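Local atomic coordinates of argininosuccinate lyase (Chelativorans sp., PDB entry 6RXA), a protein that is a C-N lyase of the aspartase/fumarase superfamily (EDDS lyase) and may also split argininosuccinate into fumarate and L-arginine. Residues Ala38-Asp43 with Gly119-Phe123; Ile46-Val51 with Met106-Arg110; Ser65-Ser70 with Val490-Ile494; Gly71-Asp76 with Tyr91-Leu95. The protein carries 2 engineered substitutions. All coordinates share one frame; numbering follows the deposited sequence. Where two conformers were deposited one is given.

Contact 1: Ala38-Asp43 with Gly119-Phe123; sequences AVFPYD and GKRMF
The carbonyl oxygen of V39 is gripped twice from its own helix, by D43 N at 3.0 Å and more weakly by Y42 N at 2.9 Å. The helix kinks at P41 and Y42, where the regular bonds to the turn before are missing. Both branches of V39 touch the other helix. CG1 rests on the backbone of G119, 3.7 Å from its C atom, while CG2 meets CB of F123. The contact itself has no hydrogen bond across it; Y42 gives the largest share. Its ring lies with one face over the M122-F123 peptide. The CA of F123 makes a CH-pi contact, 4.0 Å from the Y42 ring centroid and 22° off the ring normal. Beside this, Y42 CD1 reaches M122 CB at 3.5 Å. Y42 OH is hydrogen-bonded to D126, further along helix 112-147. The F123 ring swings anti to its backbone nitrogen (chi1 167°), which brings its CE1 to A38 CB at 3.6 Å and leaves Y42 CE2 near its edge. A CB on G119 would point toward D43 OD1 and clash with it, so the glycine lets V39 and D43 pack on bare backbone. The local axes of 38-43 and 119-123 run 111° apart in direction and 8.4 Å apart at closest. F40 reaches the other way, to D76 and A79 of helix 62-79, and K120 packs against V238 of helix 236-262.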
loop_
_atom_site.group_PDB
_atom_site.type_symbol
_atom_site.label_atom_id
_atom_site.label_comp_id
_atom_site.label_asym_id
_atom_site.label_seq_id
_atom_site.Cartn_x
_atom_site.Cartn_y
_atom_site.Cartn_z
ATOM N N ALA A 38 -19.724 8.199 -15.385
ATOM C CA ALA A 38 -20.209 6.833 -15.266
ATOM C C ALA A 38 -21.416 6.738 -14.341
ATOM O O ALA A 38 -22.330 5.940 -14.595
ATOM C CB ALA A 38 -19.084 5.922 -14.768
ATOM N N VAL A 39 -21.447 7.530 -13.269
ATOM C CA VAL A 39 -22.524 7.440 -12.284
ATOM C C VAL A 39 -23.739 8.252 -12.693
ATOM O O VAL A 39 -24.866 7.911 -12.284
ATOM C CB VAL A 39 -21.995 7.891 -10.912
ATOM C CG1 VAL A 39 -23.088 7.965 -9.881
ATOM C CG2 VAL A 39 -20.935 6.924 -10.439
ATOM N N PHE A 40 -23.558 9.268 -13.523
ATOM C CA PHE A 40 -24.653 10.167 -13.868
ATOM C C PHE A 40 -25.922 9.465 -14.335
ATOM O O PHE A 40 -27.013 9.838 -13.869
ATOM C CB PHE A 40 -24.192 11.162 -14.937
ATOM C CG PHE A 40 -25.331 11.927 -15.540
ATOM C CD1 PHE A 40 -26.004 12.860 -14.782
ATOM C CD2 PHE A 40 -25.755 11.685 -16.831
ATOM C CE1 PHE A 40 -27.071 13.561 -15.305
ATOM C CE2 PHE A 40 -26.822 12.382 -17.361
ATOM C CZ PHE A 40 -27.480 13.319 -16.594
ATOM N N PRO A 41 -25.878 8.487 -15.241
ATOM C CA PRO A 41 -27.131 7.831 -15.649
ATOM C C PRO A 41 -27.844 7.142 -14.509
ATOM O O PRO A 41 -29.078 7.061 -14.523
ATOM C CB PRO A 41 -26.700 6.852 -16.751
ATOM C CG PRO A 41 -25.223 6.781 -16.685
ATOM C CD PRO A 41 -24.725 8.049 -16.049
ATOM N N TYR A 42 -27.106 6.629 -13.522
ATOM C CA TYR A 42 -27.743 6.037 -12.350
ATOM C C TYR A 42 -28.391 7.103 -11.478
ATOM O O TYR A 42 -29.504 6.904 -10.970
ATOM C CB TYR A 42 -26.714 5.228 -11.556
ATOM C CG TYR A 42 -26.113 4.114 -12.380
ATOM C CD1 TYR A 42 -26.801 2.924 -12.583
ATOM C CD2 TYR A 42 -24.878 4.262 -12.989
ATOM C CE1 TYR A 42 -26.264 1.904 -13.361
ATOM C CE2 TYR A 42 -24.336 3.238 -13.768
ATOM C CZ TYR A 42 -25.034 2.074 -13.953
ATOM O OH TYR A 42 -24.475 1.068 -14.719
ATOM N N ASP A 43 -27.707 8.235 -11.285
ATOM C CA ASP A 43 -28.328 9.357 -10.589
ATOM C C ASP A 43 -29.662 9.723 -11.229
ATOM O O ASP A 43 -30.636 10.007 -10.524
ATOM C CB ASP A 43 -27.405 10.579 -10.593
ATOM C CG ASP A 43 -26.298 10.498 -9.548
ATOM O OD1 ASP A 43 -26.148 9.463 -8.875
ATOM O OD2 ASP A 43 -25.565 11.497 -9.400
ATOM N N GLY A 119 -26.043 6.122 -6.013
ATOM C CA GLY A 119 -25.615 6.079 -7.401
ATOM C C GLY A 119 -24.312 5.322 -7.579
ATOM O O GLY A 119 -24.146 4.564 -8.538
ATOM N N LYS A 120 -23.363 5.532 -6.666
ATOM C CA LYS A 120 -22.105 4.785 -6.710
ATOM C C LYS A 120 -22.359 3.292 -6.567
ATOM O O LYS A 120 -21.751 2.477 -7.272
ATOM C CB LYS A 120 -21.156 5.251 -5.601
ATOM C CG LYS A 120 -19.784 4.505 -5.523
ATOM C CD LYS A 120 -18.821 4.985 -6.625
ATOM C CE LYS A 120 -17.535 4.167 -6.740
ATOM N NZ LYS A 120 -16.635 4.380 -5.579
ATOM N N ARG A 121 -23.278 2.913 -5.674
ATOM C CA ARG A 121 -23.621 1.505 -5.511
ATOM C C ARG A 121 -24.233 0.927 -6.787
ATOM O O ARG A 121 -23.934 -0.212 -7.165
ATOM C CB ARG A 121 -24.578 1.320 -4.331
ATOM C CG ARG A 121 -23.942 1.408 -2.947
ATOM C CD ARG A 121 -25.043 1.481 -1.880
ATOM N NE ARG A 121 -24.478 1.449 -0.534
ATOM C CZ ARG A 121 -24.136 0.333 0.104
ATOM N NH1 ARG A 121 -24.317 -0.846 -0.467
ATOM N NH2 ARG A 121 -23.618 0.412 1.318
ATOM N N MET A 122 -25.107 1.685 -7.463
ATOM C CA MET A 122 -25.696 1.166 -8.693
ATOM C C MET A 122 -24.641 0.990 -9.779
ATOM O O MET A 122 -24.666 0.006 -10.531
ATOM C CB MET A 122 -26.800 2.105 -9.168
ATOM C CG MET A 122 -28.001 2.143 -8.251
ATOM S SD MET A 122 -29.296 3.256 -8.850
ATOM C CE MET A 122 -30.023 2.283 -10.148
ATOM N N PHE A 123 -23.709 1.936 -9.875
ATOM C CA PHE A 123 -22.593 1.800 -10.801
ATOM C C PHE A 123 -21.748 0.578 -10.460
ATOM O O PHE A 123 -21.484 -0.257 -11.331
ATOM C CB PHE A 123 -21.738 3.070 -10.771
ATOM C CG PHE A 123 -20.407 2.912 -11.437
ATOM C CD1 PHE A 123 -20.327 2.725 -12.803
ATOM C CD2 PHE A 123 -19.244 2.938 -10.692
ATOM C CE1 PHE A 123 -19.098 2.549 -13.411
ATOM C CE2 PHE A 123 -18.007 2.777 -11.307
ATOM C CZ PHE A 123 -17.946 2.587 -12.660
#

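Contact 2: Ile46-Val51 with Met106-Arg110; sequences IHRAHV and MHIGR
H50 and R110 bury the most surface here and lie against each other. CD of R110 sits over the centre of the H50 imidazole, 3.9 Å from the ring centroid, a CH-pi contact. The guanidinium continues almost parallel to the ring, with planes 11° apart, and covers CD2 of H50. The H50 ring edge points into the backbone of the other segment. Its NE2 gives a hydrogen bond to I108 O at 2.8 Å, with an N-H...O angle of 148° and the acceptor in the ring plane of H50. CD2 of the same ring is 3.2 Å from M106 O. H107 to R110 form a type II beta turn, with G109 at positive phi, just before S111, R112 and N113, which bind fumarate or succinate. H107 NE2 is hydrogen-bonded to OG of S281 of a neighbouring subunit, also a ligand-binding residue. The chain of R110 bends at its third torsion, and NH1 bonds to H47 ND1 at 2.9 Å, in the H47 ring plane but tilted from the guanidinium plane. With an alanine at R110, H47 ND1 would probably be left without this donor, and H50 would lose the cover on one face. M106 takes the crowded position between N and carbonyl carbon (chi1 77°). Its SD thereby lies over a face of H47, 4.3 Å from the ring centroid, and its CB packs on V51 CG2 at 3.8 Å.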
loop_
_atom_site.group_PDB
_atom_site.type_symbol
_atom_site.label_atom_id
_atom_site.label_comp_id
_atom_site.label_asym_id
_atom_site.label_seq_id
_atom_site.Cartn_x
_atom_site.Cartn_y
_atom_site.Cartn_z
ATOM N N ILE A 46 -32.226 7.359 -10.187
ATOM C CA ILE A 46 -32.598 7.636 -8.800
ATOM C C ILE A 46 -33.598 8.783 -8.722
ATOM O O ILE A 46 -34.562 8.725 -7.951
ATOM C CB ILE A 46 -31.337 7.885 -7.953
ATOM C CG1 ILE A 46 -30.544 6.579 -7.828
ATOM C CG2 ILE A 46 -31.705 8.493 -6.609
ATOM C CD1 ILE A 46 -29.126 6.789 -7.303
ATOM N N HIS A 47 -33.391 9.842 -9.509
ATOM C CA HIS A 47 -34.354 10.941 -9.486
ATOM C C HIS A 47 -35.750 10.436 -9.822
ATOM O O HIS A 47 -36.739 10.825 -9.189
ATOM C CB HIS A 47 -33.975 12.031 -10.487
ATOM C CG HIS A 47 -32.627 12.626 -10.263
ATOM N ND1 HIS A 47 -32.066 12.756 -9.013
ATOM C CD2 HIS A 47 -31.715 13.113 -11.138
ATOM C CE1 HIS A 47 -30.868 13.299 -9.127
ATOM N NE2 HIS A 47 -30.629 13.520 -10.406
ATOM N N ARG A 48 -35.852 9.579 -10.836
ATOM C CA ARG A 48 -37.151 9.051 -11.237
ATOM C C ARG A 48 -37.748 8.187 -10.134
ATOM O O ARG A 48 -38.934 8.322 -9.805
ATOM C CB ARG A 48 -36.997 8.266 -12.537
ATOM C CG ARG A 48 -36.703 9.154 -13.736
ATOM C CD ARG A 48 -36.470 8.343 -14.995
ATOM N NE ARG A 48 -36.387 9.211 -16.170
ATOM C CZ ARG A 48 -35.316 9.928 -16.499
ATOM N NH1 ARG A 48 -34.229 9.895 -15.748
ATOM N NH2 ARG A 48 -35.333 10.686 -17.585
ATOM N N ALA A 49 -36.951 7.288 -9.556
ATOM C CA ALA A 49 -37.475 6.413 -8.510
ATOM C C ALA A 49 -37.896 7.205 -7.279
ATOM O O ALA A 49 -38.939 6.918 -6.671
ATOM C CB ALA A 49 -36.436 5.358 -8.129
ATOM N N HIS A 50 -37.088 8.187 -6.879
ATOM C CA HIS A 50 -37.435 8.999 -5.720
ATOM C C HIS A 50 -38.740 9.741 -5.963
ATOM O O HIS A 50 -39.632 9.755 -5.104
ATOM C CB HIS A 50 -36.293 9.969 -5.429
ATOM C CG HIS A 50 -36.520 10.804 -4.216
ATOM N ND1 HIS A 50 -36.432 10.293 -2.937
ATOM C CD2 HIS A 50 -36.835 12.111 -4.084
ATOM C CE1 HIS A 50 -36.686 11.259 -2.070
ATOM N NE2 HIS A 50 -36.941 12.368 -2.739
ATOM N N VAL A 51 -38.885 10.339 -7.148
ATOM C CA VAL A 51 -40.092 11.089 -7.489
ATOM C C VAL A 51 -41.319 10.184 -7.536
ATOM O O VAL A 51 -42.390 10.552 -7.041
ATOM C CB VAL A 51 -39.869 11.858 -8.804
ATOM C CG1 VAL A 51 -41.181 12.328 -9.384
ATOM C CG2 VAL A 51 -38.923 13.030 -8.575
ATOM N N MET A 106 -38.172 17.829 -6.232
ATOM C CA MET A 106 -37.617 16.489 -6.353
ATOM C C MET A 106 -36.589 16.196 -5.263
ATOM O O MET A 106 -36.210 15.038 -5.087
ATOM C CB MET A 106 -37.014 16.228 -7.741
ATOM C CG MET A 106 -35.645 16.850 -8.023
ATOM S SD MET A 106 -34.765 15.890 -9.293
ATOM C CE MET A 106 -33.471 17.047 -9.726
ATOM N N HIS A 107 -36.132 17.211 -4.534
ATOM C CA HIS A 107 -35.152 17.001 -3.475
ATOM C C HIS A 107 -35.796 16.833 -2.106
ATOM O O HIS A 107 -35.079 16.663 -1.118
ATOM C CB HIS A 107 -34.154 18.156 -3.436
ATOM C CG HIS A 107 -32.769 17.749 -3.019
ATOM N ND1 HIS A 107 -32.107 16.681 -3.582
ATOM C CD2 HIS A 107 -31.924 18.273 -2.101
ATOM C CE1 HIS A 107 -30.912 16.563 -3.030
ATOM N NE2 HIS A 107 -30.772 17.523 -2.137
ATOM N N ILE A 108 -37.128 16.872 -2.019
ATOM C CA ILE A 108 -37.785 16.687 -0.730
ATOM C C ILE A 108 -37.375 15.352 -0.121
ATOM O O ILE A 108 -37.460 14.296 -0.763
ATOM C CB ILE A 108 -39.310 16.802 -0.891
ATOM C CG1 ILE A 108 -39.705 18.259 -1.143
ATOM C CG2 ILE A 108 -40.002 16.251 0.349
ATOM C CD1 ILE A 108 -41.164 18.435 -1.586
ATOM N N GLY A 109 -36.935 15.391 1.133
ATOM C CA GLY A 109 -36.579 14.181 1.849
ATOM C C GLY A 109 -35.277 13.527 1.436
ATOM O O GLY A 109 -35.035 12.381 1.808
ATOM N N ARG A 110 -34.413 14.234 0.708
ATOM C CA ARG A 110 -33.222 13.649 0.103
ATOM C C ARG A 110 -32.054 14.611 0.252
ATOM O O ARG A 110 -32.219 15.782 0.597
ATOM C CB ARG A 110 -33.499 13.361 -1.387
ATOM C CG ARG A 110 -32.459 12.566 -2.111
ATOM C CD ARG A 110 -32.925 12.288 -3.533
ATOM N NE ARG A 110 -33.055 13.490 -4.347
ATOM C CZ ARG A 110 -33.148 13.454 -5.673
ATOM N NH1 ARG A 110 -33.105 12.286 -6.293
ATOM N NH2 ARG A 110 -33.249 14.570 -6.378
#

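Contact 3: Ser65-Ser70 with Val490-Ile494; sequences SATILS and VQQII
S65 starts the run, with its hydroxyl near I493: OG is 3.5 Å from I493 CG2. The contact is a helix-helix crossing in this largely helical subunit. Helix 62-79 meets the long C-terminal helix 451-500, with 8.8 Å between local axes and 123° between their directions. The polar end of S65 is bonded to T55 OG1, on helix 35-56, so the methyl of I493 only packs beside it. A66 comes next. Its small side chain lets the backbones come close, and its CA is 4.5 Å from the CA of I494. Its CB lies 3.9 Å from I493 CG2. L69 has the largest buried area. Its CG is turned anti to its own carbonyl carbon (chi1 -65°), and the chain spreads over three residues of the other helix. CD1 touches I493 CG2 at 3.9 Å, the two side chains crossing at about a right angle. CB meets I494 CD1, also at 3.9 Å, and V490 is met by both CB and CD2. L69 also packs on R48 and V51 of helix 35-56, so it joins three helices. No hydrogen bond joins the segments; the packing is mainly of aliphatic groups. S70 closes the run beside the side chain of I494. Its OG, anti to the carbonyl carbon, turns back for a weak bond to A66 O at 3.4 Å, while I494 CG2 and CD1 both lie 3.5 Å from OG.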
loop_
_atom_site.group_PDB
_atom_site.type_symbol
_atom_site.label_atom_id
_atom_site.label_comp_id
_atom_site.label_asym_id
_atom_site.label_seq_id
_atom_site.Cartn_x
_atom_site.Cartn_y
_atom_site.Cartn_z
ATOM N N SER A 65 -45.521 15.454 -10.248
ATOM C CA SER A 65 -44.653 14.347 -10.621
ATOM C C SER A 65 -44.461 14.291 -12.127
ATOM O O SER A 65 -43.330 14.192 -12.614
ATOM C CB SER A 65 -45.270 13.052 -10.088
ATOM O OG SER A 65 -44.477 11.927 -10.391
ATOM N N ALA A 66 -45.553 14.400 -12.887
ATOM C CA ALA A 66 -45.441 14.345 -14.338
ATOM C C ALA A 66 -44.576 15.479 -14.867
ATOM O O ALA A 66 -43.770 15.277 -15.781
ATOM C CB ALA A 66 -46.830 14.414 -14.975
ATOM N N THR A 67 -44.756 16.688 -14.326
ATOM C CA THR A 67 -43.960 17.825 -14.770
ATOM C C THR A 67 -42.478 17.579 -14.524
ATOM O O THR A 67 -41.642 17.796 -15.411
ATOM C CB THR A 67 -44.421 19.092 -14.054
ATOM O OG1 THR A 67 -45.812 19.317 -14.322
ATOM C CG2 THR A 67 -43.602 20.271 -14.536
ATOM N N ILE A 68 -42.139 17.102 -13.323
ATOM C CA ILE A 68 -40.755 16.792 -12.985
ATOM C C ILE A 68 -40.207 15.698 -13.897
ATOM O O ILE A 68 -39.131 15.842 -14.486
ATOM C CB ILE A 68 -40.652 16.397 -11.501
ATOM C CG1 ILE A 68 -40.963 17.605 -10.610
ATOM C CG2 ILE A 68 -39.260 15.858 -11.189
ATOM C CD1 ILE A 68 -41.210 17.264 -9.151
ATOM N N LEU A 69 -40.938 14.584 -14.022
ATOM C CA LEU A 69 -40.424 13.437 -14.767
ATOM C C LEU A 69 -40.191 13.776 -16.236
ATOM O O LEU A 69 -39.187 13.351 -16.821
ATOM C CB LEU A 69 -41.356 12.232 -14.618
ATOM C CG LEU A 69 -41.474 11.651 -13.210
ATOM C CD1 LEU A 69 -42.643 10.696 -13.102
ATOM C CD2 LEU A 69 -40.180 10.929 -12.835
ATOM N N SER A 70 -41.103 14.533 -16.857
ATOM C CA SER A 70 -40.859 14.964 -18.230
ATOM C C SER A 70 -39.640 15.879 -18.307
ATOM O O SER A 70 -38.855 15.801 -19.258
ATOM C CB SER A 70 -42.094 15.666 -18.793
ATOM O OG SER A 70 -43.122 14.732 -19.054
ATOM N N VAL A 490 -43.052 5.650 -14.720
ATOM C CA VAL A 490 -42.829 7.015 -15.185
ATOM C C VAL A 490 -43.770 7.344 -16.331
ATOM O O VAL A 490 -44.384 8.417 -16.362
ATOM C CB VAL A 490 -41.348 7.187 -15.575
ATOM C CG1 VAL A 490 -41.123 8.500 -16.285
ATOM C CG2 VAL A 490 -40.475 7.102 -14.350
ATOM N N GLN A 491 -43.920 6.428 -17.289
ATOM C CA GLN A 491 -44.795 6.718 -18.419
ATOM C C GLN A 491 -46.253 6.791 -17.978
ATOM O O GLN A 491 -47.006 7.650 -18.456
ATOM C CB GLN A 491 -44.573 5.716 -19.546
ATOM C CG GLN A 491 -43.279 5.951 -20.331
ATOM C CD GLN A 491 -43.004 7.425 -20.637
ATOM O OE1 GLN A 491 -41.948 7.966 -20.266
ATOM N NE2 GLN A 491 -43.957 8.084 -21.304
ATOM N N GLN A 492 -46.670 5.919 -17.050
ATOM C CA GLN A 492 -48.030 5.986 -16.513
ATOM C C GLN A 492 -48.335 7.379 -15.973
ATOM O O GLN A 492 -49.381 7.965 -16.281
ATOM C CB GLN A 492 -48.207 4.942 -15.402
ATOM C CG GLN A 492 -48.407 3.536 -15.911
ATOM C CD GLN A 492 -48.136 2.465 -14.868
ATOM O OE1 GLN A 492 -47.842 2.747 -13.692
ATOM N NE2 GLN A 492 -48.207 1.214 -15.304
ATOM N N ILE A 493 -47.426 7.925 -15.167
ATOM C CA ILE A 493 -47.643 9.229 -14.557
ATOM C C ILE A 493 -47.688 10.318 -15.620
ATOM O O ILE A 493 -48.592 11.163 -15.626
ATOM C CB ILE A 493 -46.553 9.500 -13.508
ATOM C CG1 ILE A 493 -46.769 8.608 -12.282
ATOM C CG2 ILE A 493 -46.558 10.960 -13.098
ATOM C CD1 ILE A 493 -45.538 8.436 -11.393
ATOM N N ILE A 494 -46.717 10.320 -16.534
ATOM C CA ILE A 494 -46.657 11.378 -17.543
ATOM C C ILE A 494 -47.900 11.342 -18.424
ATOM O O ILE A 494 -48.508 12.378 -18.728
ATOM C CB ILE A 494 -45.363 11.277 -18.370
ATOM C CG1 ILE A 494 -44.150 11.622 -17.508
ATOM C CG2 ILE A 494 -45.444 12.207 -19.585
ATOM C CD1 ILE A 494 -42.807 11.337 -18.181
#

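Contact 4: Gly71-Asp76 with Tyr91-Leu95; sequences GLAQVD and YEAAL
The ring of Y91 is met from three sides by L72, V75 and D76. V75 lies over one face: its CG1 is 3.8 Å from the ring centroid and 25° off the normal, a CH-pi contact. L72 comes in at the ring edge, crossing the tyrosine at about a right angle, with CD2 in the ring plane and 3.7 Å from CE1. D76 takes the hydroxyl end. Y91 OH gives a hydrogen bond to D76 OD1 at 2.7 Å, approaching from above the carboxylate plane, 47° out of it. The phenol reaches this far because CG is anti to the backbone nitrogen (chi1 -178°). The other branch of V75, CG2, packs on the backbone of L95, 3.7 Å from its CA. L95 in turn lays CD1 on G71, 3.3 Å from C. A CB on G71 would clash with L95 CD1, so this closeness depends on the glycine. A94 CB also touches V75 CG1. The contact joins helix 62-79 to helix 88-99, 9.7 Å apart between local axes. D76 has other partners: OD1 is also bonded to S44 OG, and OD2 makes a salt bridge to R48. A phenylalanine at Y91 lacks the hydroxyl, and D76 would probably keep S44 and R48 but lose its polar tie to helix 88-99. Three partners, one of them an arginine, would favour the ionised carboxylate, and the Y91 hydroxyl would then meet a probably charged acceptor.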
loop_
_atom_site.group_PDB
_atom_site.type_symbol
_atom_site.label_atom_id
_atom_site.label_comp_id
_atom_site.label_asym_id
_atom_site.label_seq_id
_atom_site.Cartn_x
_atom_site.Cartn_y
_atom_site.Cartn_z
ATOM N N GLY A 71 -39.455 16.744 -17.306
ATOM C CA GLY A 71 -38.274 17.591 -17.286
ATOM C C GLY A 71 -36.981 16.812 -17.152
ATOM O O GLY A 71 -35.959 17.178 -17.745
ATOM N N LEU A 72 -36.988 15.735 -16.354
ATOM C CA LEU A 72 -35.788 14.915 -16.217
ATOM C C LEU A 72 -35.327 14.390 -17.573
ATOM O O LEU A 72 -34.127 14.381 -17.870
ATOM C CB LEU A 72 -36.025 13.746 -15.259
ATOM C CG LEU A 72 -36.347 14.082 -13.810
ATOM C CD1 LEU A 72 -36.677 12.780 -13.073
ATOM C CD2 LEU A 72 -35.209 14.807 -13.139
ATOM N N ALA A 73 -36.270 13.959 -18.415
ATOM C CA ALA A 73 -35.900 13.482 -19.742
ATOM C C ALA A 73 -35.242 14.591 -20.554
ATOM O O ALA A 73 -34.260 14.351 -21.265
ATOM C CB ALA A 73 -37.141 12.949 -20.452
ATOM N N GLN A 74 -35.757 15.816 -20.447
ATOM C CA GLN A 74 -35.166 16.928 -21.187
ATOM C C GLN A 74 -33.762 17.249 -20.680
ATOM O O GLN A 74 -32.844 17.458 -21.478
ATOM C CB GLN A 74 -36.064 18.161 -21.091
ATOM C CG GLN A 74 -37.457 17.984 -21.682
ATOM C CD GLN A 74 -38.329 19.210 -21.445
ATOM O OE1 GLN A 74 -38.056 20.283 -21.978
ATOM N NE2 GLN A 74 -39.367 19.057 -20.629
ATOM N N VAL A 75 -33.562 17.289 -19.359
ATOM C CA VAL A 75 -32.240 17.636 -18.843
ATOM C C VAL A 75 -31.242 16.514 -19.114
ATOM O O VAL A 75 -30.070 16.767 -19.417
ATOM C CB VAL A 75 -32.302 18.030 -17.359
ATOM C CG1 VAL A 75 -30.934 18.435 -16.872
ATOM C CG2 VAL A 75 -33.273 19.189 -17.156
ATOM N N ASP A 76 -31.691 15.259 -19.035
ATOM C CA ASP A 76 -30.823 14.148 -19.401
ATOM C C ASP A 76 -30.286 14.328 -20.820
ATOM O O ASP A 76 -29.102 14.079 -21.081
ATOM C CB ASP A 76 -31.584 12.827 -19.288
ATOM C CG ASP A 76 -31.822 12.380 -17.844
ATOM O OD1 ASP A 76 -31.289 12.991 -16.891
ATOM O OD2 ASP A 76 -32.566 11.389 -17.671
ATOM N N TYR A 91 -27.501 20.074 -12.204
ATOM C CA TYR A 91 -28.603 19.380 -12.857
ATOM C C TYR A 91 -29.945 19.900 -12.362
ATOM O O TYR A 91 -30.853 20.164 -13.160
ATOM C CB TYR A 91 -28.452 17.881 -12.588
ATOM C CG TYR A 91 -29.497 17.026 -13.239
ATOM C CD1 TYR A 91 -30.739 16.850 -12.650
ATOM C CD2 TYR A 91 -29.239 16.388 -14.438
ATOM C CE1 TYR A 91 -31.709 16.063 -13.245
ATOM C CE2 TYR A 91 -30.204 15.593 -15.044
ATOM C CZ TYR A 91 -31.436 15.436 -14.436
ATOM O OH TYR A 91 -32.403 14.657 -15.023
ATOM N N GLU A 92 -30.087 20.057 -11.045
ATOM C CA GLU A 92 -31.335 20.567 -10.500
ATOM C C GLU A 92 -31.617 21.969 -11.020
ATOM O O GLU A 92 -32.769 22.313 -11.301
ATOM C CB GLU A 92 -31.280 20.561 -8.970
ATOM C CG GLU A 92 -32.660 20.754 -8.339
ATOM C CD GLU A 92 -32.610 21.175 -6.878
ATOM O OE1 GLU A 92 -32.737 22.389 -6.613
ATOM O OE2 GLU A 92 -32.456 20.303 -5.995
ATOM N N ALA A 93 -30.572 22.790 -11.163
ATOM C CA ALA A 93 -30.772 24.153 -11.645
ATOM C C ALA A 93 -31.195 24.163 -13.106
ATOM O O ALA A 93 -32.053 24.961 -13.507
ATOM C CB ALA A 93 -29.513 24.986 -11.417
ATOM N N ALA A 94 -30.616 23.278 -13.921
ATOM C CA ALA A 94 -31.083 23.124 -15.289
ATOM C C ALA A 94 -32.531 22.646 -15.321
ATOM O O ALA A 94 -33.313 23.079 -16.168
ATOM C CB ALA A 94 -30.179 22.154 -16.050
ATOM N N LEU A 95 -32.906 21.743 -14.411
ATOM C CA LEU A 95 -34.299 21.314 -14.344
ATOM C C LEU A 95 -35.219 22.491 -14.012
ATOM O O LEU A 95 -36.274 22.652 -14.631
ATOM C CB LEU A 95 -34.453 20.187 -13.323
ATOM C CG LEU A 95 -35.830 19.518 -13.299
ATOM C CD1 LEU A 95 -36.113 18.717 -14.562
ATOM C CD2 LEU A 95 -35.911 18.631 -12.065
#

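All four contacts lie on one side of the subunit's centre, contact 1 nearest to it. Helix 35-56 runs through contacts 1 and 2, whose centres are 14 Å apart. They touch where I46 CD1 packs 3.4 Å from G119 N. Contact 2 joins contact 4 through the R48-D76 salt bridge, and through H47 CD2 against Y91 CE1 at 3.6 Å. It meets contact 3 where V51 CG1 lies 3.5 Å from S65 OG. Contacts 3 and 4 are successive parts of helix 62-79. Contact 2 is nearest the ligand-binding residues: the R110 side chain is about 5 Å from that of S111. The side chains of D43 and Y91 are about 8 and 9 Å from that of R112, while contact 3 is remote from these sites.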